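Local coordinates for protein ribokinase (Cryptococcus neoformans var. grubii serotype A, PDB 6XK2) that probably phosphorylates D-ribose at O-5, using ATP and a divalent metal ion, most likely magnesium, to give D-ribose 5-phosphate, at residues W191-E196 with G242-L247; S151-L156 with E183-H188; G102-Q107 with N114-H119; A267-P272 with I310-E315. All coordinates share one frame; numbering follows the deposited sequence.

Contact 1 of 4, residues W191-E196 with G242-L247; sequences WLIVNE and GIICTL. With ADP (adenosine-5'-diphosphate), chain E.
Four backbone hydrogen bonds join Trp191-Asn195 to Gly242-Thr246 as parallel strands. The first runs from Leu192 N to Gly242 O (2.8 Å) and the last from Thr246 N to Val194 O (2.9 Å). The two between them pair Leu192 O with Ile244 N and Val194 N with Ile244 O. At the C-terminal end Thr246 OG1 donates to O2A of ADP (3.0 Å). Its chi1 of 65° sets OG1 between the backbone N and the carbonyl carbon. Asn195 ND2 gives a weak bond to O1B of ADP (3.4 Å), while its OD1 caps Glu198 N of the next helix. ADP is also hydrogen-bonded to Gly248 N and Gly251 O. At the other end Gly242 CA lies over one face of Trp191, 4.1 Å from the centroid of its six-membered ring, a CH-pi contact. Trp191 CZ3 touches Ile244 CG1 (3.8 Å). Trp191, Ile193 and Ile244 pack against helix 279-292; Leu192, Ile243 and Cys245 face helix 220-232. On that second face Cys245 SG lies 3.6 Å from Glu196 N. The chemistry thus divides along the strands: apolar packing buries most of their length, and at the C-terminal ends Thr246 binds the diphosphate, with weaker help from Asn195.

Contact 2 of 4, residues S151-L156 with E183-H188; sequences STLAYL and EFPWKH
The helical turn Ser151-Leu156 lies against a non-helical bend in which Pro185 centres an inverse gamma turn, closed by Trp186 N to Phe184 O (2.9 Å), before a short 3-10 turn at Trp186-His188. Two leucines of the helix carry the contact, and it is apolar. Leu153 reaches over with CD2, which meets Pro185 CD at 3.5 Å. The same methyl lies 3.8 Å from Phe184 CE1, so one branch touches both the proline and the phenyl ring. The side chains of Leu153 and Pro185 cross at about a right angle. One turn on, Leu156 points at the other segment and places CD1 3.4 Å from Phe184 CZ. Its side chain also runs roughly perpendicular to that of Phe184. The phenyl group thus meets Leu153 at CD1 and CE1, and Leu156 at CZ and CE2. Phe184 takes this place with CG anti to the backbone N (chi1 -164°). One face of its ring carries Pro185 CD, offset toward the rim. The imidazole of His188 reaches the helix more loosely, with CD2 4.1 Å from Leu156 O. Beyond the pair, Phe184 stacks on Phe170 of strand 167-170. Leu156 packs on Leu141 of strand 140-143 and on Ser168. The contact joins helix 149-160 to the connection between helix 178-182 and strand 191-195, over the strands of the large sheet.

Contact 3 of 4, residues G102-Q107 with N114-H119; sequences GRAVIQ and NSIVLH
Ile106 and Ile116 lie side by side and point the same way, their CG1 atoms 3.7 Å apart. They form a non-hydrogen-bonded pair of two antiparallel strands, 102-107 and 114-119. Next to them on the same face, Ala104 CB touches Ile116 CG2 and Leu118 CD2, each at 4.0 Å. Asn114 crosses Ile106 at a slant, and its OD1 comes 3.6 Å from Ile106 CG2. The opposite face holds Arg103, Val105, Gln107, Ser115, Val117 and His119. There Val105 and Val117 meet with CB atoms 4.3 Å apart. Three pairs of backbone hydrogen bonds tie the strands, at Arg103 with His119, Val105 with Val117 and Gln107 with Ser115. A water donates to Val105 O (2.7 Å) and more weakly to Ser115 O. Arg103 forms salt bridges with Glu25 of its own chain and Glu25 of the second subunit, and Ser115 OG bonds to Arg34 O of that subunit. Strand 102-109 pairs with strand 22-29, and strand 114-119 runs parallel to a strand of the second subunit. This beta hairpin belongs to the small sheet that forms the lid and dimer interface in ribokinases. Ala104 touches Asp24 and Leu118 touches Glu146, both predicted to bind substrate.

Contact 4 of 4, residues A267-P272 with I310-E315; sequences AKLQNP and ICVENE
The carboxylate of Glu313 meets the amide of Asn271 with their planes 66° apart, and both its oxygens are approached from the same face, well out of the carboxylate plane. Asn271 ND2 donates to Glu313 OE1 (3.1 Å), which lies close to the plane of the amide. Gln270 N donates to Glu313 OE2 (3.0 Å). The extended side chain of Glu313 (chi2 173°) carries its two oxygens across to the backbone and side chain of the other segment. OE1 also forms a salt bridge with Arg330, which probably favours the charged carboxylate. A second amide, that of Asn314, turns back along its own chain. Its ND2 donates to Ile310 O (2.8 Å), which also accepts from Glu313 N on the opposite face of the carbonyl plane. Leu269 adds apolar packing. Its CD2 lies 3.7 Å from Val312 CG2, and the two side chains cross at about a right angle. Cys311 and Asn314 are predicted to belong to the potassium site. The Val312 side chain comes within about 4 Å of ADP. The contact sets the loop between strand 261-264 and helix 279-292 against the last part of helix 297-312 and the residues after it, with Arg330 of helix 324-330 alongside.

In the fold
Contacts 1 and 4 both approach ADP. Contact 1 touches its phosphates from the strand ends, and Val312 of contact 4 lies beside the nucleotide; their centres are about 21 Å apart. Contact 3 belongs to the small sheet, about 23 Å from contact 1 between centres, and Ile116 comes no nearer to ADP than about 9 Å. It borders the predicted ribose site instead. Contact 2 lies away from the annotated sites, yet it reaches contact 1 directly: Trp186 CZ3 is 4.0 Å from Leu192 CD1. Contacts 2 and 4 lie on opposite sides of the chain's centre, with their own centres about 35 Å apart.

Contact 1 of 4, residues W191-E196 with G242-L247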
loop_
_atom_site.group_PDB
_atom_site.type_symbol
_atom_site.label_atom_id
_atom_site.label_comp_id
_atom_site.label_asym_id
_atom_site.label_seq_id
_atom_site.Cartn_x
_atom_site.Cartn_y
_atom_site.Cartn_z
ATOM N N TRP A 191 -30.283 16.371 1.761
ATOM C CA TRP A 191 -29.028 17.090 1.947
ATOM C C TRP A 191 -27.910 16.490 1.106
ATOM O O TRP A 191 -27.722 15.271 1.066
ATOM C CB TRP A 191 -28.612 17.084 3.415
ATOM C CG TRP A 191 -29.421 17.994 4.236
ATOM C CD1 TRP A 191 -30.460 17.650 5.043
ATOM C CD2 TRP A 191 -29.269 19.416 4.353
ATOM N NE1 TRP A 191 -30.967 18.767 5.653
ATOM C CE2 TRP A 191 -30.255 19.865 5.250
ATOM C CE3 TRP A 191 -28.388 20.349 3.795
ATOM C CZ2 TRP A 191 -30.390 21.206 5.605
ATOM C CZ3 TRP A 191 -28.527 21.682 4.145
ATOM C CH2 TRP A 191 -29.519 22.096 5.045
ATOM N N LEU A 192 -27.162 17.365 0.452
ATOM C CA LEU A 192 -25.939 17.016 -0.242
ATOM C C LEU A 192 -24.794 17.640 0.549
ATOM O O LEU A 192 -24.813 18.849 0.808
ATOM C CB LEU A 192 -25.972 17.531 -1.677
ATOM C CG LEU A 192 -24.686 17.419 -2.492
ATOM C CD1 LEU A 192 -24.462 15.983 -2.971
ATOM C CD2 LEU A 192 -24.685 18.409 -3.639
ATOM N N ILE A 193 -23.842 16.815 0.984
ATOM C CA ILE A 193 -22.647 17.285 1.676
ATOM C C ILE A 193 -21.427 17.025 0.795
ATOM O O ILE A 193 -21.130 15.873 0.451
ATOM C CB ILE A 193 -22.466 16.612 3.042
ATOM C CG1 ILE A 193 -23.716 16.762 3.898
ATOM C CG2 ILE A 193 -21.247 17.214 3.757
ATOM C CD1 ILE A 193 -23.598 16.031 5.226
ATOM N N VAL A 194 -20.689 18.093 0.488
ATOM C CA VAL A 194 -19.535 18.046 -0.396
ATOM C C VAL A 194 -18.479 19.022 0.107
ATOM O O VAL A 194 -18.753 19.904 0.926
ATOM C CB VAL A 194 -19.900 18.395 -1.855
ATOM C CG1 VAL A 194 -20.730 17.286 -2.475
ATOM C CG2 VAL A 194 -20.610 19.748 -1.919
ATOM N N ASN A 195 -17.253 18.852 -0.392
ATOM C CA ASN A 195 -16.233 19.878 -0.257
ATOM C C ASN A 195 -16.201 20.684 -1.552
ATOM O O ASN A 195 -16.964 20.421 -2.480
ATOM C CB ASN A 195 -14.867 19.263 0.101
ATOM C CG ASN A 195 -14.404 18.198 -0.890
ATOM O OD1 ASN A 195 -14.413 18.403 -2.105
ATOM N ND2 ASN A 195 -13.985 17.054 -0.363
ATOM N N GLU A 196 -15.316 21.683 -1.621
ATOM C CA GLU A 196 -15.336 22.556 -2.791
ATOM C C GLU A 196 -14.951 21.801 -4.058
ATOM O O GLU A 196 -15.494 22.087 -5.131
ATOM C CB GLU A 196 -14.443 23.792 -2.580
ATOM C CG GLU A 196 -12.934 23.557 -2.526
ATOM C CD GLU A 196 -12.421 23.314 -1.110
ATOM O OE1 GLU A 196 -13.188 22.790 -0.265
ATOM O OE2 GLU A 196 -11.242 23.653 -0.846
ATOM N N GLY A 242 -31.079 20.672 0.073
ATOM C CA GLY A 242 -30.135 21.543 0.755
ATOM C C GLY A 242 -28.694 21.097 0.544
ATOM O O GLY A 242 -28.398 19.914 0.369
ATOM N N ILE A 243 -27.779 22.063 0.548
ATOM C CA ILE A 243 -26.391 21.814 0.175
ATOM C C ILE A 243 -25.463 22.320 1.267
ATOM O O ILE A 243 -25.601 23.456 1.730
ATOM C CB ILE A 243 -26.027 22.477 -1.163
ATOM C CG1 ILE A 243 -26.979 22.015 -2.266
ATOM C CG2 ILE A 243 -24.578 22.183 -1.516
ATOM C CD1 ILE A 243 -26.966 22.925 -3.464
ATOM N N ILE A 244 -24.499 21.491 1.652
ATOM C CA ILE A 244 -23.436 21.904 2.558
ATOM C C ILE A 244 -22.101 21.725 1.865
ATOM O O ILE A 244 -21.782 20.625 1.400
ATOM C CB ILE A 244 -23.463 21.102 3.859
ATOM C CG1 ILE A 244 -24.728 21.444 4.619
ATOM C CG2 ILE A 244 -22.204 21.409 4.677
ATOM C CD1 ILE A 244 -24.895 20.593 5.780
ATOM N N CYS A 245 -21.311 22.797 1.822
ATOM C CA CYS A 245 -19.961 22.761 1.267
ATOM C C CYS A 245 -18.962 23.045 2.382
ATOM O O CYS A 245 -18.898 24.169 2.895
ATOM C CB CYS A 245 -19.801 23.762 0.125
ATOM S SG CYS A 245 -18.230 23.593 -0.760
ATOM N N THR A 246 -18.188 22.030 2.759
ATOM C CA THR A 246 -17.125 22.211 3.741
ATOM C C THR A 246 -15.864 22.745 3.070
ATOM O O THR A 246 -15.533 22.370 1.941
ATOM C CB THR A 246 -16.816 20.892 4.441
ATOM O OG1 THR A 246 -16.290 19.978 3.479
ATOM C CG2 THR A 246 -18.064 20.302 5.083
ATOM N N LEU A 247 -15.151 23.624 3.771
ATOM C CA LEU A 247 -13.999 24.305 3.189
ATOM C C LEU A 247 -12.750 24.124 4.041
ATOM O O LEU A 247 -11.914 25.029 4.116
ATOM C CB LEU A 247 -14.287 25.794 2.988
ATOM C CG LEU A 247 -15.583 26.116 2.253
ATOM C CD1 LEU A 247 -15.820 27.604 2.277
ATOM C CD2 LEU A 247 -15.494 25.600 0.837
HETATM P PB ADP E . -13.306 16.913 3.844
HETATM O O1B ADP E . -12.740 17.767 2.688
HETATM O O2B ADP E . -12.237 15.855 4.313
HETATM O O3B ADP E . -14.627 16.281 3.497
HETATM P PA ADP E . -12.819 19.316 5.456
HETATM O O1A ADP E . -11.367 19.344 5.110
HETATM O O2A ADP E . -13.610 20.412 4.700
HETATM O O3A ADP E . -13.430 17.887 5.100
HETATM O "O5'" ADP E . -13.128 19.353 7.038
HETATM C "C5'" ADP E . -14.460 19.470 7.585
HETATM C "C4'" ADP E . -14.441 20.449 8.731
HETATM O "O4'" ADP E . -13.371 20.127 9.645
HETATM C "C3'" ADP E . -14.186 21.895 8.337
HETATM O "O3'" ADP E . -15.375 22.513 7.870
HETATM C "C2'" ADP E . -13.669 22.484 9.647
HETATM O "O2'" ADP E . -14.737 22.822 10.523
HETATM C "C1'" ADP E . -12.822 21.321 10.181
HETATM N N9 ADP E . -11.422 21.401 9.776
HETATM C C8 ADP E . -10.827 20.769 8.719
HETATM N N7 ADP E . -9.569 21.103 8.532
HETATM C C5 ADP E . -9.324 22.013 9.542
HETATM C C6 ADP E . -8.173 22.746 9.902
HETATM N N6 ADP E . -7.013 22.675 9.239
HETATM N N1 ADP E . -8.254 23.558 10.978
HETATM C C2 ADP E . -9.410 23.631 11.644
HETATM N N3 ADP E . -10.562 22.998 11.398
HETATM C C4 ADP E . -10.450 22.204 10.331
#

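Contact 2 of 4, residues S151-L156 with E183-H188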
loop_
_atom_site.group_PDB
_atom_site.type_symbol
_atom_site.label_atom_id
_atom_site.label_comp_id
_atom_site.label_asym_id
_atom_site.label_seq_id
_atom_site.Cartn_x
_atom_site.Cartn_y
_atom_site.Cartn_z
ATOM N N SER A 151 -26.833 -0.274 -5.023
ATOM C CA SER A 151 -27.283 -0.414 -3.646
ATOM C C SER A 151 -27.585 0.948 -3.030
ATOM O O SER A 151 -28.617 1.132 -2.378
ATOM C CB SER A 151 -26.250 -1.182 -2.832
ATOM O OG SER A 151 -26.794 -1.527 -1.573
ATOM N N THR A 152 -26.689 1.913 -3.211
ATOM C CA THR A 152 -26.971 3.263 -2.732
ATOM C C THR A 152 -28.262 3.807 -3.329
ATOM O O THR A 152 -29.079 4.412 -2.620
ATOM C CB THR A 152 -25.791 4.184 -3.048
ATOM O OG1 THR A 152 -24.636 3.750 -2.313
ATOM C CG2 THR A 152 -26.118 5.625 -2.695
ATOM N N LEU A 153 -28.456 3.609 -4.639
ATOM C CA LEU A 153 -29.662 4.082 -5.307
ATOM C C LEU A 153 -30.906 3.361 -4.799
ATOM O O LEU A 153 -31.935 3.993 -4.520
ATOM C CB LEU A 153 -29.513 3.899 -6.816
ATOM C CG LEU A 153 -28.481 4.755 -7.542
ATOM C CD1 LEU A 153 -28.433 4.418 -9.009
ATOM C CD2 LEU A 153 -28.812 6.203 -7.361
ATOM N N ALA A 154 -30.831 2.040 -4.645
ATOM C CA ALA A 154 -31.998 1.305 -4.177
ATOM C C ALA A 154 -32.405 1.776 -2.793
ATOM O O ALA A 154 -33.598 1.864 -2.491
ATOM C CB ALA A 154 -31.716 -0.197 -4.179
ATOM N N TYR A 155 -31.424 2.105 -1.942
ATOM C CA TYR A 155 -31.744 2.619 -0.613
ATOM C C TYR A 155 -32.395 3.997 -0.688
ATOM O O TYR A 155 -33.371 4.262 0.025
ATOM C CB TYR A 155 -30.492 2.634 0.261
ATOM C CG TYR A 155 -30.283 1.294 0.922
ATOM C CD1 TYR A 155 -29.883 0.193 0.178
ATOM C CD2 TYR A 155 -30.549 1.110 2.271
ATOM C CE1 TYR A 155 -29.721 -1.041 0.760
ATOM C CE2 TYR A 155 -30.383 -0.137 2.868
ATOM C CZ TYR A 155 -29.973 -1.201 2.103
ATOM O OH TYR A 155 -29.807 -2.438 2.674
ATOM N N LEU A 156 -31.895 4.875 -1.563
ATOM C CA LEU A 156 -32.510 6.193 -1.712
ATOM C C LEU A 156 -33.927 6.088 -2.257
ATOM O O LEU A 156 -34.837 6.789 -1.796
ATOM C CB LEU A 156 -31.666 7.070 -2.628
ATOM C CG LEU A 156 -30.475 7.766 -2.006
ATOM C CD1 LEU A 156 -29.696 8.379 -3.133
ATOM C CD2 LEU A 156 -30.911 8.828 -1.000
ATOM N N GLU A 183 -27.974 11.203 -14.017
ATOM C CA GLU A 183 -29.138 10.344 -13.839
ATOM C C GLU A 183 -29.430 10.064 -12.369
ATOM O O GLU A 183 -30.275 9.217 -12.063
ATOM C CB GLU A 183 -28.976 9.039 -14.630
ATOM C CG GLU A 183 -27.801 8.166 -14.208
ATOM C CD GLU A 183 -27.711 6.874 -15.008
ATOM O OE1 GLU A 183 -27.842 6.926 -16.248
ATOM O OE2 GLU A 183 -27.520 5.805 -14.388
ATOM N N PHE A 184 -28.715 10.723 -11.461
ATOM C CA PHE A 184 -28.911 10.522 -10.033
ATOM C C PHE A 184 -30.262 11.089 -9.583
ATOM O O PHE A 184 -30.686 12.160 -10.044
ATOM C CB PHE A 184 -27.785 11.190 -9.257
ATOM C CG PHE A 184 -27.679 10.735 -7.834
ATOM C CD1 PHE A 184 -26.941 9.605 -7.511
ATOM C CD2 PHE A 184 -28.311 11.432 -6.818
ATOM C CE1 PHE A 184 -26.830 9.179 -6.198
ATOM C CE2 PHE A 184 -28.213 11.013 -5.508
ATOM C CZ PHE A 184 -27.468 9.889 -5.195
ATOM N N PRO A 185 -30.969 10.398 -8.694
ATOM C CA PRO A 185 -32.271 10.901 -8.205
ATOM C C PRO A 185 -32.125 11.998 -7.150
ATOM O O PRO A 185 -32.329 11.798 -5.961
ATOM C CB PRO A 185 -32.919 9.637 -7.634
ATOM C CG PRO A 185 -31.748 8.839 -7.137
ATOM C CD PRO A 185 -30.641 9.077 -8.131
ATOM N N TRP A 186 -31.774 13.210 -7.591
ATOM C CA TRP A 186 -31.623 14.314 -6.643
ATOM C C TRP A 186 -32.939 14.658 -5.947
ATOM O O TRP A 186 -32.927 15.108 -4.795
ATOM C CB TRP A 186 -31.064 15.546 -7.345
ATOM C CG TRP A 186 -29.810 15.262 -8.093
ATOM C CD1 TRP A 186 -29.665 15.184 -9.449
ATOM C CD2 TRP A 186 -28.517 14.989 -7.533
ATOM N NE1 TRP A 186 -28.356 14.891 -9.766
ATOM C CE2 TRP A 186 -27.635 14.757 -8.609
ATOM C CE3 TRP A 186 -28.020 14.916 -6.228
ATOM C CZ2 TRP A 186 -26.290 14.462 -8.423
ATOM C CZ3 TRP A 186 -26.675 14.620 -6.043
ATOM C CH2 TRP A 186 -25.830 14.395 -7.132
ATOM N N LYS A 187 -34.079 14.424 -6.613
ATOM C CA LYS A 187 -35.374 14.742 -6.012
ATOM C C LYS A 187 -35.578 14.022 -4.681
ATOM O O LYS A 187 -36.337 14.502 -3.834
ATOM C CB LYS A 187 -36.515 14.404 -6.982
ATOM N N HIS A 188 -34.913 12.878 -4.482
ATOM C CA HIS A 188 -35.038 12.042 -3.293
ATOM C C HIS A 188 -34.101 12.435 -2.165
ATOM O O HIS A 188 -34.049 11.740 -1.143
ATOM C CB HIS A 188 -34.800 10.572 -3.662
ATOM C CG HIS A 188 -35.948 9.939 -4.384
ATOM N ND1 HIS A 188 -37.217 10.483 -4.386
ATOM C CD2 HIS A 188 -36.021 8.812 -5.131
ATOM C CE1 HIS A 188 -38.023 9.717 -5.100
ATOM N NE2 HIS A 188 -37.322 8.695 -5.561
#

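Contact 3 of 4, residues G102-Q107 with N114-H119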
loop_
_atom_site.group_PDB
_atom_site.type_symbol
_atom_site.label_atom_id
_atom_site.label_comp_id
_atom_site.label_asym_id
_atom_site.label_seq_id
_atom_site.Cartn_x
_atom_site.Cartn_y
_atom_site.Cartn_z
ATOM N N GLY A 102 -12.862 -4.364 2.943
ATOM C CA GLY A 102 -12.381 -3.360 2.016
ATOM C C GLY A 102 -11.195 -2.606 2.588
ATOM O O GLY A 102 -11.022 -2.500 3.804
ATOM N N ARG A 103 -10.360 -2.090 1.690
ATOM C CA ARG A 103 -9.119 -1.445 2.075
ATOM C C ARG A 103 -8.986 -0.101 1.384
ATOM O O ARG A 103 -9.452 0.093 0.259
ATOM C CB ARG A 103 -7.904 -2.318 1.725
ATOM C CG ARG A 103 -8.034 -3.740 2.229
ATOM C CD ARG A 103 -6.812 -4.582 1.953
ATOM N NE ARG A 103 -5.560 -3.838 2.003
ATOM C CZ ARG A 103 -4.463 -4.226 1.362
ATOM N NH1 ARG A 103 -4.495 -5.328 0.633
ATOM N NH2 ARG A 103 -3.345 -3.521 1.444
ATOM N N ALA A 104 -8.349 0.824 2.085
ATOM C CA ALA A 104 -7.860 2.063 1.508
ATOM C C ALA A 104 -6.345 2.087 1.691
ATOM O O ALA A 104 -5.850 2.000 2.827
ATOM C CB ALA A 104 -8.519 3.271 2.166
ATOM N N VAL A 105 -5.617 2.153 0.578
ATOM C CA VAL A 105 -4.180 2.387 0.602
ATOM C C VAL A 105 -3.976 3.886 0.423
ATOM O O VAL A 105 -4.194 4.430 -0.667
ATOM C CB VAL A 105 -3.459 1.586 -0.489
ATOM C CG1 VAL A 105 -1.940 1.828 -0.416
ATOM C CG2 VAL A 105 -3.786 0.101 -0.347
ATOM N N ILE A 106 -3.556 4.560 1.486
ATOM C CA ILE A 106 -3.498 6.013 1.510
ATOM C C ILE A 106 -2.046 6.448 1.608
ATOM O O ILE A 106 -1.337 6.077 2.553
ATOM C CB ILE A 106 -4.329 6.593 2.664
ATOM C CG1 ILE A 106 -5.764 6.054 2.594
ATOM C CG2 ILE A 106 -4.294 8.109 2.618
ATOM C CD1 ILE A 106 -6.359 5.670 3.932
ATOM N N GLN A 107 -1.617 7.251 0.644
ATOM C CA GLN A 107 -0.337 7.932 0.716
ATOM C C GLN A 107 -0.548 9.230 1.481
ATOM O O GLN A 107 -1.227 10.136 0.995
ATOM C CB GLN A 107 0.216 8.215 -0.677
ATOM C CG GLN A 107 0.385 7.006 -1.562
ATOM C CD GLN A 107 0.894 7.391 -2.931
ATOM O OE1 GLN A 107 1.927 8.043 -3.058
ATOM N NE2 GLN A 107 0.172 6.990 -3.965
ATOM N N ASN A 114 -3.047 13.972 0.613
ATOM C CA ASN A 114 -3.235 12.532 0.706
ATOM C C ASN A 114 -3.741 12.007 -0.631
ATOM O O ASN A 114 -4.265 12.758 -1.454
ATOM C CB ASN A 114 -4.193 12.144 1.836
ATOM C CG ASN A 114 -3.509 12.122 3.200
ATOM O OD1 ASN A 114 -3.863 11.335 4.076
ATOM N ND2 ASN A 114 -2.533 13.004 3.388
ATOM N N SER A 115 -3.476 10.734 -0.885
ATOM C CA SER A 115 -3.993 10.045 -2.057
ATOM C C SER A 115 -4.496 8.679 -1.628
ATOM O O SER A 115 -3.872 8.009 -0.799
ATOM C CB SER A 115 -2.938 9.903 -3.138
ATOM O OG SER A 115 -2.770 11.138 -3.793
ATOM N N ILE A 116 -5.634 8.272 -2.176
ATOM C CA ILE A 116 -6.321 7.087 -1.692
ATOM C C ILE A 116 -6.578 6.151 -2.855
ATOM O O ILE A 116 -7.101 6.574 -3.891
ATOM C CB ILE A 116 -7.636 7.455 -0.975
ATOM C CG1 ILE A 116 -7.326 8.385 0.199
ATOM C CG2 ILE A 116 -8.346 6.208 -0.500
ATOM C CD1 ILE A 116 -8.527 8.884 0.940
ATOM N N VAL A 117 -6.195 4.888 -2.687
ATOM C CA VAL A 117 -6.580 3.806 -3.581
ATOM C C VAL A 117 -7.501 2.890 -2.793
ATOM O O VAL A 117 -7.132 2.405 -1.719
ATOM C CB VAL A 117 -5.369 3.034 -4.115
ATOM C CG1 VAL A 117 -5.842 1.789 -4.868
ATOM C CG2 VAL A 117 -4.522 3.928 -5.000
ATOM N N LEU A 118 -8.703 2.671 -3.314
ATOM C CA LEU A 118 -9.696 1.838 -2.664
ATOM C C LEU A 118 -9.656 0.442 -3.259
ATOM O O LEU A 118 -9.513 0.277 -4.474
ATOM C CB LEU A 118 -11.101 2.431 -2.828
ATOM C CG LEU A 118 -11.359 3.822 -2.246
ATOM C CD1 LEU A 118 -12.758 4.297 -2.628
ATOM C CD2 LEU A 118 -11.188 3.780 -0.731
ATOM N N HIS A 119 -9.790 -0.558 -2.394
ATOM C CA HIS A 119 -10.039 -1.935 -2.794
ATOM C C HIS A 119 -11.375 -2.321 -2.173
ATOM O O HIS A 119 -11.497 -2.359 -0.941
ATOM C CB HIS A 119 -8.904 -2.856 -2.328
ATOM C CG HIS A 119 -9.117 -4.305 -2.656
ATOM N ND1 HIS A 119 -9.070 -4.791 -3.947
ATOM C CD2 HIS A 119 -9.360 -5.376 -1.861
ATOM C CE1 HIS A 119 -9.275 -6.096 -3.933
ATOM N NE2 HIS A 119 -9.454 -6.476 -2.681
HETATM O O HOH W 1 -2.856 6.124 -2.369
#

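Contact 4 of 4, residues A267-P272 with I310-E315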
loop_
_atom_site.group_PDB
_atom_site.type_symbol
_atom_site.label_atom_id
_atom_site.label_comp_id
_atom_site.label_asym_id
_atom_site.label_seq_id
_atom_site.Cartn_x
_atom_site.Cartn_y
_atom_site.Cartn_z
ATOM N N ALA A 267 -14.054 26.256 13.968
ATOM C CA ALA A 267 -13.885 26.552 15.378
ATOM C C ALA A 267 -12.426 26.884 15.648
ATOM O O ALA A 267 -11.520 26.254 15.094
ATOM C CB ALA A 267 -14.319 25.353 16.218
ATOM N N LYS A 268 -12.190 27.873 16.504
ATOM C CA LYS A 268 -10.818 28.137 16.910
ATOM C C LYS A 268 -10.322 26.931 17.690
ATOM O O LYS A 268 -11.064 26.341 18.483
ATOM C CB LYS A 268 -10.717 29.417 17.739
ATOM N N LEU A 269 -9.088 26.521 17.417
ATOM C CA LEU A 269 -8.539 25.343 18.076
ATOM C C LEU A 269 -7.987 25.696 19.450
ATOM O O LEU A 269 -7.512 26.809 19.685
ATOM C CB LEU A 269 -7.439 24.708 17.229
ATOM C CG LEU A 269 -7.843 24.246 15.831
ATOM C CD1 LEU A 269 -6.626 23.707 15.082
ATOM C CD2 LEU A 269 -8.960 23.214 15.899
ATOM N N GLN A 270 -8.058 24.726 20.358
ATOM C CA GLN A 270 -7.492 24.832 21.697
ATOM C C GLN A 270 -6.205 24.028 21.867
ATOM O O GLN A 270 -5.625 24.025 22.958
ATOM C CB GLN A 270 -8.528 24.384 22.728
ATOM C CG GLN A 270 -9.790 25.205 22.683
ATOM C CD GLN A 270 -10.708 24.893 23.837
ATOM O OE1 GLN A 270 -10.316 24.211 24.791
ATOM N NE2 GLN A 270 -11.935 25.405 23.772
ATOM N N ASN A 271 -5.771 23.331 20.824
ATOM C CA ASN A 271 -4.520 22.593 20.776
ATOM C C ASN A 271 -4.039 22.621 19.337
ATOM O O ASN A 271 -4.817 22.935 18.430
ATOM C CB ASN A 271 -4.694 21.144 21.256
ATOM C CG ASN A 271 -4.990 21.050 22.738
ATOM O OD1 ASN A 271 -4.083 21.130 23.570
ATOM N ND2 ASN A 271 -6.268 20.921 23.078
ATOM N N PRO A 272 -2.766 22.320 19.091
ATOM C CA PRO A 272 -2.286 22.278 17.703
ATOM C C PRO A 272 -3.035 21.246 16.867
ATOM O O PRO A 272 -3.743 20.374 17.379
ATOM C CB PRO A 272 -0.791 21.916 17.842
ATOM C CG PRO A 272 -0.587 21.545 19.280
ATOM C CD PRO A 272 -1.662 22.232 20.064
ATOM N N ILE A 310 -12.297 19.671 17.682
ATOM C CA ILE A 310 -11.718 18.626 18.522
ATOM C C ILE A 310 -11.103 17.540 17.655
ATOM O O ILE A 310 -9.992 17.069 17.920
ATOM C CB ILE A 310 -12.782 18.036 19.468
ATOM C CG1 ILE A 310 -13.338 19.104 20.415
ATOM C CG2 ILE A 310 -12.190 16.877 20.242
ATOM C CD1 ILE A 310 -14.495 18.627 21.276
ATOM N N CYS A 311 -11.791 17.178 16.568
ATOM C CA CYS A 311 -11.355 16.068 15.729
ATOM C C CYS A 311 -9.932 16.262 15.205
ATOM O O CYS A 311 -9.128 15.325 15.230
ATOM C CB CYS A 311 -12.331 15.906 14.566
ATOM S SG CYS A 311 -11.816 14.709 13.340
ATOM N N VAL A 312 -9.606 17.465 14.717
ATOM C CA VAL A 312 -8.303 17.695 14.091
ATOM C C VAL A 312 -7.189 17.886 15.109
ATOM O O VAL A 312 -6.001 17.883 14.737
ATOM C CB VAL A 312 -8.356 18.902 13.137
ATOM C CG1 VAL A 312 -9.320 18.632 11.987
ATOM C CG2 VAL A 312 -8.738 20.158 13.898
ATOM N N GLU A 313 -7.536 18.039 16.389
ATOM C CA GLU A 313 -6.557 18.094 17.461
ATOM C C GLU A 313 -6.099 16.711 17.884
ATOM O O GLU A 313 -5.186 16.601 18.711
ATOM C CB GLU A 313 -7.121 18.832 18.679
ATOM C CG GLU A 313 -7.522 20.264 18.404
ATOM C CD GLU A 313 -8.234 20.908 19.578
ATOM O OE1 GLU A 313 -8.197 20.321 20.682
ATOM O OE2 GLU A 313 -8.809 22.008 19.405
ATOM N N ASN A 314 -6.682 15.659 17.321
ATOM C CA ASN A 314 -6.395 14.306 17.762
ATOM C C ASN A 314 -6.047 13.421 16.574
ATOM O O ASN A 314 -6.318 13.745 15.419
ATOM C CB ASN A 314 -7.556 13.746 18.576
ATOM C CG ASN A 314 -7.760 14.514 19.866
ATOM O OD1 ASN A 314 -7.125 14.210 20.886
ATOM N ND2 ASN A 314 -8.625 15.517 19.835
ATOM N N GLU A 315 -5.369 12.326 16.875
ATOM C CA GLU A 315 -4.883 11.422 15.849
ATOM C C GLU A 315 -5.975 10.439 15.477
ATOM O O GLU A 315 -6.765 10.025 16.331
ATOM C CB GLU A 315 -3.644 10.661 16.329
#